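Local coordinates for uncharacterized protein VP1736 (PDB 3LXQ) that is of unknown function but belongs to the sulfatase family of the alkaline phosphatase clan, at residues G143-S147 / F434-Y439. Residue numbers count along the deposited sequence, not the author numbering.
Sequences GFPPS and FASKAY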
loop_
_atom_site.group_PDB
_atom_site.type_symbol
_atom_site.label_atom_id
_atom_site.label_comp_id
_atom_site.label_asym_id
_atom_site.label_seq_id
_atom_site.Cartn_x
_atom_site.Cartn_y
_atom_site.Cartn_z
ATOM N N GLY A 143 -7.079 -1.642 3.212
ATOM C CA GLY A 143 -6.507 -1.296 4.516
ATOM C C GLY A 143 -6.478 -2.475 5.457
ATOM O O GLY A 143 -6.135 -2.322 6.630
ATOM N N PHE A 144 -6.813 -3.657 4.926
ATOM C CA PHE A 144 -6.962 -4.876 5.704
ATOM C C PHE A 144 -5.577 -5.366 6.053
ATOM O O PHE A 144 -4.707 -5.405 5.183
ATOM C CB PHE A 144 -7.699 -5.931 4.868
ATOM C CG PHE A 144 -8.229 -7.118 5.658
ATOM C CD1 PHE A 144 -9.103 -6.944 6.728
ATOM C CD2 PHE A 144 -7.900 -8.413 5.273
ATOM C CE1 PHE A 144 -9.599 -8.034 7.435
ATOM C CE2 PHE A 144 -8.401 -9.517 5.966
ATOM C CZ PHE A 144 -9.253 -9.332 7.047
ATOM N N PRO A 145 -5.358 -5.719 7.326
ATOM C CA PRO A 145 -4.062 -6.222 7.775
ATOM C C PRO A 145 -3.814 -7.630 7.249
ATOM O O PRO A 145 -4.696 -8.217 6.626
ATOM C CB PRO A 145 -4.184 -6.240 9.315
ATOM C CG PRO A 145 -5.428 -5.519 9.636
ATOM C CD PRO A 145 -6.312 -5.621 8.445
ATOM N N PRO A 146 -2.605 -8.153 7.466
ATOM C CA PRO A 146 -2.154 -9.420 6.886
ATOM C C PRO A 146 -2.523 -10.658 7.709
ATOM O O PRO A 146 -2.857 -10.555 8.892
ATOM C CB PRO A 146 -0.626 -9.252 6.827
ATOM C CG PRO A 146 -0.311 -8.315 7.975
ATOM C CD PRO A 146 -1.537 -7.438 8.177
ATOM N N SER A 147 -2.473 -11.821 7.067
ATOM C CA SER A 147 -2.648 -13.100 7.746
ATOM C C SER A 147 -1.595 -14.038 7.194
ATOM O O SER A 147 -0.865 -13.650 6.274
ATOM C CB SER A 147 -4.074 -13.657 7.530
ATOM O OG SER A 147 -4.283 -14.120 6.203
ATOM N N PHE A 434 -5.927 -10.745 13.866
ATOM C CA PHE A 434 -7.147 -10.006 13.529
ATOM C C PHE A 434 -7.700 -10.326 12.136
ATOM O O PHE A 434 -8.865 -10.704 12.010
ATOM C CB PHE A 434 -6.973 -8.488 13.720
ATOM C CG PHE A 434 -8.134 -7.686 13.207
ATOM C CD1 PHE A 434 -9.360 -7.726 13.856
ATOM C CD2 PHE A 434 -8.009 -6.913 12.061
ATOM C CE1 PHE A 434 -10.438 -7.002 13.383
ATOM C CE2 PHE A 434 -9.087 -6.185 11.575
ATOM C CZ PHE A 434 -10.311 -6.230 12.242
ATOM N N ALA A 435 -6.870 -10.179 11.106
ATOM C CA ALA A 435 -7.312 -10.382 9.731
ATOM C C ALA A 435 -7.866 -11.786 9.522
ATOM O O ALA A 435 -8.917 -11.954 8.888
ATOM C CB ALA A 435 -6.202 -10.100 8.749
ATOM N N SER A 436 -7.171 -12.778 10.073
ATOM C CA SER A 436 -7.601 -14.172 10.008
ATOM C C SER A 436 -8.999 -14.368 10.624
ATOM O O SER A 436 -9.848 -15.041 10.044
ATOM C CB SER A 436 -6.567 -15.060 10.684
ATOM O OG SER A 436 -6.953 -16.415 10.652
ATOM N N LYS A 437 -9.251 -13.734 11.768
ATOM C CA LYS A 437 -10.557 -13.832 12.411
ATOM C C LYS A 437 -11.622 -12.975 11.723
ATOM O O LYS A 437 -12.788 -13.378 11.634
ATOM C CB LYS A 437 -10.453 -13.503 13.904
ATOM C CG LYS A 437 -9.912 -14.644 14.768
ATOM C CD LYS A 437 -11.067 -15.474 15.333
ATOM C CE LYS A 437 -10.584 -16.665 16.145
ATOM N NZ LYS A 437 -10.333 -17.882 15.305
ATOM N N ALA A 438 -11.233 -11.793 11.247
ATOM C CA ALA A 438 -12.180 -10.868 10.604
ATOM C C ALA A 438 -12.700 -11.463 9.306
ATOM O O ALA A 438 -13.880 -11.296 8.957
ATOM C CB ALA A 438 -11.526 -9.506 10.346
ATOM N N TYR A 439 -11.798 -12.152 8.605
ATOM C CA TYR A 439 -12.130 -12.870 7.382
ATOM C C TYR A 439 -13.126 -13.994 7.664
ATOM O O TYR A 439 -14.189 -14.049 7.044
ATOM C CB TYR A 439 -10.865 -13.414 6.697
ATOM C CG TYR A 439 -11.176 -14.232 5.464
ATOM C CD1 TYR A 439 -11.116 -15.622 5.489
ATOM C CD2 TYR A 439 -11.574 -13.611 4.282
ATOM C CE1 TYR A 439 -11.430 -16.373 4.360
ATOM C CE2 TYR A 439 -11.893 -14.347 3.155
ATOM C CZ TYR A 439 -11.815 -15.723 3.198
ATOM O OH TYR A 439 -12.128 -16.445 2.073
HETATM O O HOH W 1 -4.255 -9.358 11.153
HETATM O O HOH W 2 -4.367 -12.470 10.588
#
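The chain turns at Gly143, where phi is positive, and from Phe144 to Ser147 runs extended past one side of the helix that carries 434-439, closest where the CA atoms of Ser147 and Ser436 stand 5.5 Å apart and those of Pro145 and Ala435 5.6 Å. The two prolines have no amide hydrogen to offer. No direct hydrogen bond joins the segments. Instead, Ala435 N donates to water 1 at 2.7 Å and Ser436 N to water 2 at 2.9 Å, and both waters lie within hydrogen-bonding distance of Pro146 O, water 1 at 2.9 Å and water 2 at 3.0 Å.

Ala435 and Phe144 make up most of the contact. The small Ala435 CB lets the loop come close: it sits 3.2 Å from Pro145 O, 3.4 Å from Pro146 O and 3.6 Å from Phe144 CZ, lying over one face of the Phe144 ring, and Phe144 CZ also comes within 3.2 Å of Ala435 O. The edge of that ring reaches Ala438, with Phe144 CE1 3.8 Å from Ala438 CB. Phe162 also meets the Phe144 ring edge-to-face. Pro145 CG packs 3.8 Å from Phe434 CD2, at the edge of the Phe434 ring, which also rests on helix 50-61. Tyr439 turns its hydroxyl away to the backbone amide of Lys157.

The contact joins the loop following helix 133-141, within the sulfatase-family region of an alkaline phosphatase-like fold, to helix 422-441, which follows the five-stranded antiparallel sheet near the C-terminus.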